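PDB 2W7Y: probable sugar ABC transporter, sugar-binding protein from Streptococcus pneumoniae, which probably delivers sugars to an ABC transporter as its extracellular solute-binding component, and is seen here bound to the blood group A-trisaccharide. Local coordinates for residues P54-L62 with V337-G346; N92-P100 with A113-L121. One frame throughout, in Å; residues are numbered along the deposited sequence.

Contact 1 of 2, residues P54-L62 with V337-G346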
ATOM      1  N   PRO A  54      15.207   6.051  -9.188  1.00 23.35           N
ATOM      2  CA  PRO A  54      15.985   7.060  -8.452  1.00 23.30           C
ATOM      3  C   PRO A  54      15.602   7.197  -6.977  1.00 23.27           C
ATOM      4  O   PRO A  54      16.433   7.613  -6.166  1.00 23.38           O
ATOM      5  CB  PRO A  54      15.666   8.363  -9.196  1.00 23.20           C
ATOM      6  CG  PRO A  54      15.283   7.941 -10.551  1.00 23.28           C
ATOM      7  CD  PRO A  54      14.573   6.630 -10.386  1.00 23.39           C
ATOM      8  N   VAL A  55      14.356   6.853  -6.648  1.00 23.26           N
ATOM      9  CA  VAL A  55      13.833   6.922  -5.280  1.00 23.12           C
ATOM     10  C   VAL A  55      14.627   6.027  -4.326  1.00 23.14           C
ATOM     11  O   VAL A  55      14.896   6.411  -3.184  1.00 23.16           O
ATOM     12  CB  VAL A  55      12.318   6.570  -5.229  1.00 23.18           C
ATOM     13  CG1 VAL A  55      11.844   6.347  -3.796  1.00 23.05           C
ATOM     14  CG2 VAL A  55      11.486   7.659  -5.907  1.00 22.76           C
ATOM     15  N   ALA A  56      15.009   4.848  -4.810  1.00 23.09           N
ATOM     16  CA  ALA A  56      15.772   3.886  -4.015  1.00 23.28           C
ATOM     17  C   ALA A  56      17.106   4.468  -3.540  1.00 23.32           C
ATOM     18  O   ALA A  56      17.480   4.305  -2.375  1.00 23.53           O
ATOM     19  CB  ALA A  56      15.995   2.608  -4.805  1.00 23.05           C
ATOM     20  N   LYS A  57      17.801   5.155  -4.446  1.00 23.23           N
ATOM     21  CA  LYS A  57      19.079   5.799  -4.162  1.00 23.23           C
ATOM     22  C   LYS A  57      18.920   6.908  -3.120  1.00 23.32           C
ATOM     23  O   LYS A  57      19.747   7.036  -2.211  1.00 23.38           O
ATOM     24  CB  LYS A  57      19.676   6.365  -5.457  1.00 23.19           C
ATOM     25  CG  LYS A  57      21.194   6.323  -5.535  1.00 23.18           C
ATOM     26  CD  LYS A  57      21.835   7.530  -4.889  1.00 23.49           C
ATOM     27  CE  LYS A  57      23.328   7.335  -4.724  1.00 23.42           C
ATOM     28  NZ  LYS A  57      23.955   8.537  -4.124  1.00 23.63           N
ATOM     29  N   THR A  58      17.861   7.706  -3.262  1.00 23.31           N
ATOM     30  CA  THR A  58      17.514   8.739  -2.288  1.00 23.25           C
ATOM     31  C   THR A  58      17.334   8.128  -0.895  1.00 23.34           C
ATOM     32  O   THR A  58      17.878   8.643   0.083  1.00 23.56           O
ATOM     33  CB  THR A  58      16.231   9.494  -2.697  1.00 23.29           C
ATOM     34  OG1 THR A  58      16.400  10.060  -4.003  1.00 23.46           O
ATOM     35  CG2 THR A  58      15.911  10.606  -1.706  1.00 23.14           C
HETATM   36  N   MSE A  59      16.586   7.027  -0.823  1.00 23.25           N
HETATM   37  CA  MSE A  59      16.349   6.319   0.435  1.00 23.36           C
HETATM   38  C   MSE A  59      17.641   5.785   1.045  1.00 23.36           C
HETATM   39  O   MSE A  59      17.871   5.951   2.240  1.00 23.22           O
HETATM   40  CB  MSE A  59      15.364   5.166   0.236  1.00 23.55           C
HETATM   41  CG  MSE A  59      13.962   5.581  -0.139  1.00 23.59           C
HETATM   42 SE   MSE A  59      13.057   6.623   1.233  1.00 26.98          SE
HETATM   43  CE  MSE A  59      11.273   6.344   0.573  1.00 24.99           C
ATOM     44  N   ARG A  60      18.470   5.145   0.215  1.00 23.38           N
ATOM     45  CA  ARG A  60      19.776   4.624   0.642  1.00 23.35           C
ATOM     46  C   ARG A  60      20.711   5.733   1.128  1.00 23.37           C
ATOM     47  O   ARG A  60      21.519   5.512   2.035  1.00 23.38           O
ATOM     48  CB  ARG A  60      20.452   3.815  -0.476  1.00 23.33           C
ATOM     49  CG  ARG A  60      19.762   2.497  -0.814  1.00 23.12           C
ATOM     50  CD  ARG A  60      20.649   1.562  -1.644  1.00 22.90           C
ATOM     51  NE  ARG A  60      21.043   2.125  -2.936  1.00 22.64           N
ATOM     52  CZ  ARG A  60      20.342   2.013  -4.062  1.00 22.60           C
ATOM     53  NH1 ARG A  60      19.189   1.359  -4.079  1.00 22.39           N
ATOM     54  NH2 ARG A  60      20.800   2.563  -5.178  1.00 22.30           N
ATOM     55  N   ASP A  61      20.601   6.915   0.523  1.00 23.33           N
ATOM     56  CA  ASP A  61      21.353   8.093   0.977  1.00 23.31           C
ATOM     57  C   ASP A  61      20.903   8.534   2.365  1.00 23.20           C
ATOM     58  O   ASP A  61      21.729   8.902   3.199  1.00 23.23           O
ATOM     59  CB  ASP A  61      21.228   9.252  -0.020  1.00 23.32           C
ATOM     60  CG  ASP A  61      22.059   9.041  -1.279  1.00 23.37           C
ATOM     61  OD1 ASP A  61      22.969   8.187  -1.268  1.00 23.25           O
ATOM     62  OD2 ASP A  61      21.800   9.737  -2.284  1.00 23.55           O
ATOM     63  N   LEU A  62      19.593   8.487   2.599  1.00 23.12           N
ATOM     64  CA  LEU A  62      18.999   8.758   3.910  1.00 23.15           C
ATOM     65  C   LEU A  62      19.510   7.809   4.994  1.00 23.09           C
ATOM     66  O   LEU A  62      19.760   8.232   6.119  1.00 23.07           O
ATOM     67  CB  LEU A  62      17.466   8.667   3.826  1.00 23.19           C
ATOM     68  CG  LEU A  62      16.568   9.915   3.796  1.00 23.34           C
ATOM     69  CD1 LEU A  62      17.154  11.069   2.995  1.00 23.29           C
ATOM     70  CD2 LEU A  62      15.173   9.549   3.281  1.00 22.97           C
ATOM     71  N   VAL A 337      13.748  14.858   7.358  1.00 23.15           N
ATOM     72  CA  VAL A 337      13.715  13.643   6.538  1.00 23.14           C
ATOM     73  C   VAL A 337      12.378  13.511   5.801  1.00 23.13           C
ATOM     74  O   VAL A 337      12.343  13.120   4.631  1.00 23.01           O
ATOM     75  CB  VAL A 337      14.035  12.372   7.372  1.00 23.25           C
ATOM     76  CG1 VAL A 337      13.804  11.093   6.561  1.00 22.85           C
ATOM     77  CG2 VAL A 337      15.471  12.426   7.889  1.00 22.79           C
ATOM     78  N   GLN A 338      11.289  13.856   6.486  1.00 23.15           N
ATOM     79  CA  GLN A 338       9.948  13.796   5.898  1.00 23.11           C
ATOM     80  C   GLN A 338       9.730  14.787   4.763  1.00 22.98           C
ATOM     81  O   GLN A 338       8.944  14.520   3.856  1.00 22.98           O
ATOM     82  CB  GLN A 338       8.864  13.945   6.967  1.00 23.19           C
ATOM     83  CG  GLN A 338       8.001  12.691   7.161  1.00 23.68           C
ATOM     84  CD  GLN A 338       8.809  11.484   7.553  1.00 24.05           C
ATOM     85  OE1 GLN A 338       8.455  10.345   7.235  1.00 23.83           O
ATOM     86  NE2 GLN A 338       9.918  11.725   8.237  1.00 24.69           N
ATOM     87  N   LYS A 339      10.427  15.919   4.815  1.00 23.06           N
ATOM     88  CA  LYS A 339      10.436  16.872   3.707  1.00 22.98           C
ATOM     89  C   LYS A 339      11.080  16.239   2.474  1.00 22.88           C
ATOM     90  O   LYS A 339      10.626  16.447   1.351  1.00 22.85           O
ATOM     91  CB  LYS A 339      11.168  18.158   4.097  1.00 23.08           C
ATOM     92  CG  LYS A 339      11.050  19.274   3.064  1.00 23.19           C
ATOM     93  CD  LYS A 339      11.691  20.556   3.538  1.00 23.35           C
ATOM     94  CE  LYS A 339      11.442  21.677   2.539  1.00 23.58           C
ATOM     95  NZ  LYS A 339      11.889  22.993   3.068  1.00 23.77           N
ATOM     96  N   VAL A 340      12.133  15.457   2.698  1.00 22.91           N
ATOM     97  CA  VAL A 340      12.773  14.678   1.635  1.00 22.79           C
ATOM     98  C   VAL A 340      11.834  13.571   1.152  1.00 22.74           C
ATOM     99  O   VAL A 340      11.760  13.302  -0.046  1.00 22.74           O
ATOM    100  CB  VAL A 340      14.137  14.089   2.087  1.00 22.73           C
ATOM    101  CG1 VAL A 340      14.769  13.254   0.978  1.00 22.67           C
ATOM    102  CG2 VAL A 340      15.086  15.204   2.519  1.00 22.45           C
ATOM    103  N   ILE A 341      11.112  12.948   2.088  1.00 22.72           N
ATOM    104  CA  ILE A 341      10.107  11.929   1.761  1.00 22.85           C
ATOM    105  C   ILE A 341       9.042  12.471   0.803  1.00 22.74           C
ATOM    106  O   ILE A 341       8.619  11.762  -0.097  1.00 22.73           O
ATOM    107  CB  ILE A 341       9.439  11.301   3.034  1.00 22.92           C
ATOM    108  CG1 ILE A 341      10.461  10.528   3.896  1.00 23.05           C
ATOM    109  CG2 ILE A 341       8.248  10.416   2.658  1.00 22.97           C
ATOM    110  CD1 ILE A 341      11.065   9.269   3.257  1.00 22.69           C
ATOM    111  N   PHE A 342       8.626  13.722   0.983  1.00 22.80           N
ATOM    112  CA  PHE A 342       7.659  14.340   0.070  1.00 22.81           C
ATOM    113  C   PHE A 342       8.273  14.873  -1.231  1.00 22.85           C
ATOM    114  O   PHE A 342       7.743  14.620  -2.310  1.00 22.78           O
ATOM    115  CB  PHE A 342       6.844  15.436   0.775  1.00 22.81           C
ATOM    116  CG  PHE A 342       5.792  16.062  -0.100  1.00 22.75           C
ATOM    117  CD1 PHE A 342       4.669  15.338  -0.488  1.00 22.74           C
ATOM    118  CD2 PHE A 342       5.931  17.370  -0.550  1.00 22.87           C
ATOM    119  CE1 PHE A 342       3.705  15.909  -1.309  1.00 22.83           C
ATOM    120  CE2 PHE A 342       4.968  17.948  -1.367  1.00 22.79           C
ATOM    121  CZ  PHE A 342       3.855  17.217  -1.749  1.00 22.97           C
ATOM    122  N   GLU A 343       9.387  15.599  -1.126  1.00 23.06           N
ATOM    123  CA  GLU A 343       9.958  16.336  -2.265  1.00 23.13           C
ATOM    124  C   GLU A 343      10.842  15.512  -3.211  1.00 23.30           C
ATOM    125  O   GLU A 343      10.754  15.670  -4.429  1.00 23.35           O
ATOM    126  CB  GLU A 343      10.732  17.568  -1.783  1.00 23.07           C
ATOM    127  CG  GLU A 343       9.875  18.647  -1.132  1.00 23.18           C
ATOM    128  CD  GLU A 343      10.642  19.933  -0.878  1.00 23.88           C
ATOM    129  OE1 GLU A 343      10.034  21.019  -0.995  1.00 24.41           O
ATOM    130  OE2 GLU A 343      11.853  19.869  -0.565  1.00 23.85           O
ATOM    131  N   LYS A 344      11.708  14.668  -2.653  1.00 23.37           N
ATOM    132  CA  LYS A 344      12.623  13.844  -3.449  1.00 23.36           C
ATOM    133  C   LYS A 344      12.028  12.468  -3.728  1.00 23.34           C
ATOM    134  O   LYS A 344      11.956  12.030  -4.878  1.00 23.29           O
ATOM    135  CB  LYS A 344      13.982  13.708  -2.754  1.00 23.30           C
ATOM    136  CG  LYS A 344      15.034  14.698  -3.224  1.00 23.54           C
ATOM    137  CD  LYS A 344      14.820  16.085  -2.641  1.00 23.78           C
ATOM    138  CE  LYS A 344      15.671  17.119  -3.361  1.00 23.95           C
ATOM    139  NZ  LYS A 344      15.289  17.257  -4.797  1.00 24.01           N
ATOM    140  N   VAL A 345      11.632  11.786  -2.659  1.00 23.33           N
ATOM    141  CA  VAL A 345      10.802  10.600  -2.756  1.00 23.36           C
ATOM    142  C   VAL A 345       9.419  11.155  -3.047  1.00 23.59           C
ATOM    143  O   VAL A 345       8.965  12.071  -2.368  1.00 23.88           O
ATOM    144  CB  VAL A 345      10.782   9.822  -1.415  1.00 23.35           C
ATOM    145  CG1 VAL A 345       9.943   8.556  -1.528  1.00 23.00           C
ATOM    146  CG2 VAL A 345      12.206   9.518  -0.938  1.00 22.80           C
ATOM    147  N   GLY A 346       8.747  10.652  -4.068  1.00 23.55           N
ATOM    148  CA  GLY A 346       7.438  11.220  -4.387  1.00 23.48           C
ATOM    149  C   GLY A 346       6.339  10.525  -3.613  1.00 23.27           C
ATOM    150  O   GLY A 346       5.437   9.958  -4.210  1.00 23.38           O
TER
HETATM  151  O   HOH W   1      14.201  10.240  -5.576  1.00 23.99           O

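Contact 2 of 2, residues N92-P100 with A113-L121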
ATOM      1  N   ASN A  92      11.258 -16.065   7.872  1.00 23.07           N
ATOM      2  CA  ASN A  92      12.325 -17.037   8.097  1.00 23.20           C
ATOM      3  C   ASN A  92      12.970 -16.872   9.472  1.00 23.17           C
ATOM      4  O   ASN A  92      13.416 -17.848  10.071  1.00 23.14           O
ATOM      5  CB  ASN A  92      13.383 -16.980   6.990  1.00 23.25           C
ATOM      6  CG  ASN A  92      12.864 -17.490   5.647  1.00 23.70           C
ATOM      7  OD1 ASN A  92      11.892 -18.250   5.582  1.00 24.06           O
ATOM      8  ND2 ASN A  92      13.519 -17.070   4.567  1.00 23.62           N
ATOM      9  N   LYS A  93      13.007 -15.641   9.975  1.00 23.17           N
ATOM     10  CA  LYS A  93      13.497 -15.396  11.329  1.00 23.16           C
ATOM     11  C   LYS A  93      12.455 -15.708  12.404  1.00 23.05           C
ATOM     12  O   LYS A  93      12.798 -16.268  13.444  1.00 22.94           O
ATOM     13  CB  LYS A  93      14.062 -13.978  11.476  1.00 23.09           C
ATOM     14  CG  LYS A  93      15.286 -13.731  10.603  1.00 23.43           C
ATOM     15  CD  LYS A  93      16.266 -12.752  11.220  1.00 23.85           C
ATOM     16  CE  LYS A  93      17.507 -12.619  10.342  1.00 24.59           C
ATOM     17  NZ  LYS A  93      18.626 -11.875  11.004  1.00 24.88           N
ATOM     18  N   VAL A  94      11.191 -15.365  12.144  1.00 23.05           N
ATOM     19  CA  VAL A  94      10.073 -15.686  13.052  1.00 23.00           C
ATOM     20  C   VAL A  94       9.992 -17.190  13.341  1.00 23.17           C
ATOM     21  O   VAL A  94       9.831 -17.597  14.495  1.00 23.02           O
ATOM     22  CB  VAL A  94       8.714 -15.132  12.529  1.00 23.08           C
ATOM     23  CG1 VAL A  94       7.536 -15.644  13.361  1.00 22.95           C
ATOM     24  CG2 VAL A  94       8.722 -13.612  12.528  1.00 22.74           C
ATOM     25  N   ALA A  95      10.106 -18.004  12.291  1.00 23.32           N
ATOM     26  CA  ALA A  95      10.354 -19.437  12.445  1.00 23.50           C
ATOM     27  C   ALA A  95      11.751 -19.596  13.033  1.00 23.61           C
ATOM     28  O   ALA A  95      12.713 -19.056  12.494  1.00 24.15           O
ATOM     29  CB  ALA A  95      10.248 -20.153  11.106  1.00 23.33           C
ATOM     30  N   SER A  96      11.850 -20.330  14.137  1.00 23.63           N
ATOM     31  CA  SER A  96      13.063 -20.404  14.982  1.00 23.52           C
ATOM     32  C   SER A  96      13.160 -19.247  15.997  1.00 23.32           C
ATOM     33  O   SER A  96      14.213 -19.019  16.600  1.00 23.32           O
ATOM     34  CB  SER A  96      14.365 -20.598  14.172  1.00 23.44           C
ATOM     35  OG  SER A  96      14.822 -19.394  13.590  1.00 23.44           O
ATOM     36  N   GLY A  97      12.045 -18.536  16.172  1.00 23.14           N
ATOM     37  CA  GLY A  97      11.845 -17.610  17.290  1.00 22.89           C
ATOM     38  C   GLY A  97      12.687 -16.351  17.324  1.00 22.88           C
ATOM     39  O   GLY A  97      13.028 -15.856  18.400  1.00 22.84           O
ATOM     40  N   GLU A  98      13.013 -15.823  16.150  1.00 22.81           N
ATOM     41  CA  GLU A  98      13.849 -14.628  16.053  1.00 22.98           C
ATOM     42  C   GLU A  98      13.167 -13.517  15.243  1.00 22.95           C
ATOM     43  O   GLU A  98      12.033 -13.671  14.781  1.00 22.77           O
ATOM     44  CB  GLU A  98      15.220 -14.989  15.462  1.00 23.02           C
ATOM     45  CG  GLU A  98      16.038 -15.944  16.334  1.00 23.24           C
ATOM     46  CD  GLU A  98      17.262 -16.506  15.634  1.00 23.68           C
ATOM     47  OE1 GLU A  98      17.763 -17.560  16.083  1.00 24.34           O
ATOM     48  OE2 GLU A  98      17.728 -15.905  14.643  1.00 24.26           O
ATOM     49  N   PHE A  99      13.855 -12.392  15.093  1.00 22.91           N
ATOM     50  CA  PHE A  99      13.355 -11.275  14.304  1.00 23.10           C
ATOM     51  C   PHE A  99      14.543 -10.486  13.752  1.00 23.21           C
ATOM     52  O   PHE A  99      15.572 -10.377  14.428  1.00 23.17           O
ATOM     53  CB  PHE A  99      12.445 -10.376  15.155  1.00 23.18           C
ATOM     54  CG  PHE A  99      11.437  -9.597  14.355  1.00 23.33           C
ATOM     55  CD1 PHE A  99      10.297 -10.222  13.845  1.00 23.25           C
ATOM     56  CD2 PHE A  99      11.625  -8.238  14.106  1.00 23.58           C
ATOM     57  CE1 PHE A  99       9.365  -9.507  13.100  1.00 23.22           C
ATOM     58  CE2 PHE A  99      10.701  -7.515  13.356  1.00 23.59           C
ATOM     59  CZ  PHE A  99       9.570  -8.150  12.854  1.00 23.60           C
ATOM     60  N   PRO A 100      14.426  -9.962  12.511  1.00 23.20           N
ATOM     61  CA  PRO A 100      15.473  -9.075  11.992  1.00 23.30           C
ATOM     62  C   PRO A 100      15.613  -7.850  12.885  1.00 23.40           C
ATOM     63  O   PRO A 100      14.601  -7.289  13.316  1.00 23.55           O
ATOM     64  CB  PRO A 100      14.946  -8.673  10.606  1.00 23.31           C
ATOM     65  CG  PRO A 100      13.480  -8.973  10.637  1.00 23.18           C
ATOM     66  CD  PRO A 100      13.346 -10.165  11.530  1.00 23.06           C
ATOM     67  N   ALA A 113       2.298 -14.134  14.144  1.00 23.11           N
ATOM     68  CA  ALA A 113       3.077 -15.066  14.959  1.00 23.04           C
ATOM     69  C   ALA A 113       4.220 -14.363  15.693  1.00 23.11           C
ATOM     70  O   ALA A 113       4.593 -14.764  16.792  1.00 23.18           O
ATOM     71  CB  ALA A 113       3.616 -16.199  14.095  1.00 22.99           C
ATOM     72  N   ALA A 114       4.777 -13.322  15.074  1.00 23.17           N
ATOM     73  CA  ALA A 114       5.834 -12.523  15.690  1.00 23.13           C
ATOM     74  C   ALA A 114       5.310 -11.741  16.898  1.00 23.15           C
ATOM     75  O   ALA A 114       5.987 -11.643  17.927  1.00 22.94           O
ATOM     76  CB  ALA A 114       6.451 -11.586  14.677  1.00 23.09           C
ATOM     77  N   ILE A 115       4.101 -11.199  16.760  1.00 23.08           N
ATOM     78  CA  ILE A 115       3.439 -10.474  17.843  1.00 23.19           C
ATOM     79  C   ILE A 115       3.055 -11.406  19.004  1.00 23.25           C
ATOM     80  O   ILE A 115       3.233 -11.044  20.171  1.00 23.32           O
ATOM     81  CB  ILE A 115       2.220  -9.669  17.319  1.00 23.24           C
ATOM     82  CG1 ILE A 115       2.697  -8.507  16.436  1.00 22.91           C
ATOM     83  CG2 ILE A 115       1.351  -9.159  18.474  1.00 23.25           C
ATOM     84  CD1 ILE A 115       1.665  -8.022  15.442  1.00 23.44           C
ATOM     85  N   GLU A 116       2.555 -12.602  18.684  1.00 23.27           N
ATOM     86  CA  GLU A 116       2.170 -13.591  19.704  1.00 23.42           C
ATOM     87  C   GLU A 116       3.381 -14.071  20.518  1.00 23.33           C
ATOM     88  O   GLU A 116       3.273 -14.318  21.724  1.00 23.29           O
ATOM     89  CB  GLU A 116       1.423 -14.788  19.077  1.00 23.31           C
ATOM     90  CG  GLU A 116       2.313 -15.999  18.744  1.00 23.87           C
ATOM     91  CD  GLU A 116       1.600 -17.127  17.996  1.00 24.05           C
ATOM     92  OE1 GLU A 116       0.355 -17.231  18.086  1.00 24.53           O
ATOM     93  OE2 GLU A 116       2.304 -17.924  17.326  1.00 23.70           O
ATOM     94  N   GLN A 117       4.525 -14.194  19.847  1.00 23.23           N
ATOM     95  CA  GLN A 117       5.764 -14.648  20.470  1.00 23.21           C
ATOM     96  C   GLN A 117       6.569 -13.471  21.013  1.00 23.22           C
ATOM     97  O   GLN A 117       7.690 -13.656  21.500  1.00 23.12           O
ATOM     98  CB  GLN A 117       6.615 -15.416  19.454  1.00 23.18           C
ATOM     99  CG  GLN A 117       6.119 -16.808  19.107  1.00 23.21           C
ATOM    100  CD  GLN A 117       6.949 -17.463  18.015  1.00 23.49           C
ATOM    101  OE1 GLN A 117       6.418 -17.880  16.987  1.00 23.60           O
ATOM    102  NE2 GLN A 117       8.258 -17.549  18.229  1.00 23.62           N
ATOM    103  N   LYS A 118       5.964 -12.279  20.946  1.00 23.31           N
ATOM    104  CA  LYS A 118       6.610 -10.966  21.192  1.00 23.25           C
ATOM    105  C   LYS A 118       8.048 -10.823  20.694  1.00 23.20           C
ATOM    106  O   LYS A 118       8.947 -10.398  21.431  1.00 23.33           O
ATOM    107  CB  LYS A 118       6.458 -10.461  22.640  1.00 23.21           C
ATOM    108  CG  LYS A 118       6.359 -11.508  23.709  1.00 23.34           C
ATOM    109  CD  LYS A 118       4.925 -11.693  24.171  1.00 23.64           C
ATOM    110  CE  LYS A 118       4.594 -10.784  25.345  1.00 23.31           C
ATOM    111  NZ  LYS A 118       3.388 -11.269  26.074  1.00 23.33           N
ATOM    112  N   LEU A 119       8.232 -11.163  19.425  1.00 23.17           N
ATOM    113  CA  LEU A 119       9.500 -10.993  18.724  1.00 23.21           C
ATOM    114  C   LEU A 119       9.710  -9.530  18.327  1.00 23.09           C
ATOM    115  O   LEU A 119      10.798  -9.145  17.895  1.00 22.95           O
ATOM    116  CB  LEU A 119       9.507 -11.883  17.474  1.00 23.29           C
ATOM    117  CG  LEU A 119       9.918 -13.364  17.512  1.00 23.26           C
ATOM    118  CD1 LEU A 119       9.790 -14.023  18.878  1.00 23.15           C
ATOM    119  CD2 LEU A 119       9.157 -14.164  16.454  1.00 22.67           C
ATOM    120  N   VAL A 120       8.658  -8.726  18.497  1.00 23.18           N
ATOM    121  CA  VAL A 120       8.607  -7.339  18.026  1.00 23.23           C
ATOM    122  C   VAL A 120       8.448  -6.370  19.200  1.00 23.25           C
ATOM    123  O   VAL A 120       7.686  -6.637  20.134  1.00 23.13           O
ATOM    124  CB  VAL A 120       7.420  -7.120  17.051  1.00 23.19           C
ATOM    125  CG1 VAL A 120       7.586  -5.829  16.287  1.00 23.56           C
ATOM    126  CG2 VAL A 120       7.291  -8.277  16.074  1.00 23.32           C
ATOM    127  N   LEU A 121       9.163  -5.245  19.136  1.00 23.26           N
ATOM    128  CA  LEU A 121       9.106  -4.218  20.180  1.00 23.45           C
ATOM    129  C   LEU A 121       7.878  -3.311  20.057  1.00 23.41           C
ATOM    130  O   LEU A 121       7.497  -2.909  18.956  1.00 23.59           O
ATOM    131  CB  LEU A 121      10.390  -3.376  20.173  1.00 23.53           C
ATOM    132  CG  LEU A 121      10.529  -2.221  21.168  1.00 23.28           C
ATOM    133  CD1 LEU A 121      10.614  -2.724  22.612  1.00 23.63           C
ATOM    134  CD2 LEU A 121      11.744  -1.385  20.829  1.00 23.35           C
TER

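Contact 1 of 2, residues P54-L62 with V337-G346
V55, T58, M59 and L62 meet V337, V340, I341 and V345 through aliphatic and selenium-bearing side chains, with no flat group at the interface. The guanidinium of R60 points elsewhere: one face lies over A56 O and K57 CA of its own helix, while NH1 bonds to the backbone oxygens of Y46 and H48.

V345 is met by V55, T58 and M59. Its CG1 touches V55 CG1 at 3.7 Å, and the terminal CE of M59, a selenomethionine, presses on V345 CG1 at 3.3 Å, a tight approach. The M59 chain bends at chi2 (-64°), which carries SE round to I341 CD1 at 3.9 Å; it crosses both partners at about a right angle. L62 splits its methyls: CD1 meets V340 CG1 tip to tip at 3.8 Å, and CD2 packs on V337 CG1 and I341 CD1.

T58 divides its two branches. CG2 packs against K344 CB at 3.8 Å and also meets V340 and V345, whereas OG1 is linked to K344 O by a water, 2.7 Å from T58 OG1.

The axes of 54-62 and 337-343 approach to 11.2 Å, with N-to-C directions 174° apart. Segment 54-62 is part of helix 54-69, the connection of a beta-alpha-beta crossover between parallel strands 39-44 and 76-81; the M59 side chain lies about 6 Å from the bound galactose, consistent with the M59 part of this antiparallel pair lying behind the glycan site.

Contact 2 of 2, residues N92-P100 with A113-L121
F99 carries its ring toward L119 and V120 because CG stands anti to the backbone N (chi1 -155°). On the other side, L119 has CG anti to its carbonyl carbon (chi1 -85°), which puts CG beside E98 O; chi2 then points the methyls at the V94-G97 turn and E98.

Both faces of the F99 ring are touched, each off-centre toward the rim of the ring. V120 CG2 sits over one face in a CH-pi contact, 4.1 Å from the ring centroid and 22° off the normal, and the neighbouring P100 CD lies over the opposite face. A114 CB approaches F99 CE1 obliquely at 3.9 Å. The backbone joins in as well, with L119 O 3.4 Å from F99 CB.

L119 packs on the end of helix 86-94 and on the turn after it. Its CD2 lies 3.8 Å from V94 CG1 and 3.4 Å from E98 O, while CD1 faces G97 O. V94 spreads its methyls over the other helix: CG2 meets A114 CB at 3.7 Å and CG1 reaches A113 CB. The extended Q117 chain places NE2 3.7 Å from G97 CA.

Beyond the pair, L119 and L121 make backbone hydrogen bonds with S315 and I313, and both F99 and V120 touch T312.

Each helix ends in a Schellman motif with a positive-phi C-prime residue. At G97 the bonds are E98 N to K93 O and G97 N to V94 O, within a type II turn; at K118 they are L119 N to A114 O and a weak K118 N to I115 O. Two Schellman-capped helix ends thus pack together beside strand 311-313, at the edge of the four-stranded sheet.

Overall arrangement
Contact 1 and contact 2 lie 29 Å apart between centres, with about 17 Å between nearest atoms, so they do not touch. Contact 2 is nested along the chain inside the loop that contact 1 closes: helix 54-69 comes first, then helices 86-94 and 112-116, and helix 335-343 last. The four-stranded sheet 76-81, 39-44, 102-104, 311-313 relates them. Helix 54-69 joins its first two strands, while segment 92-100 leads into 102-104 and contact 2 packs against edge strand 311-313. Contact 1 thus brings a late part of the chain near the bound glycan, consistent with a place behind the binding site; contact 2 is local packing at that sheet's edge.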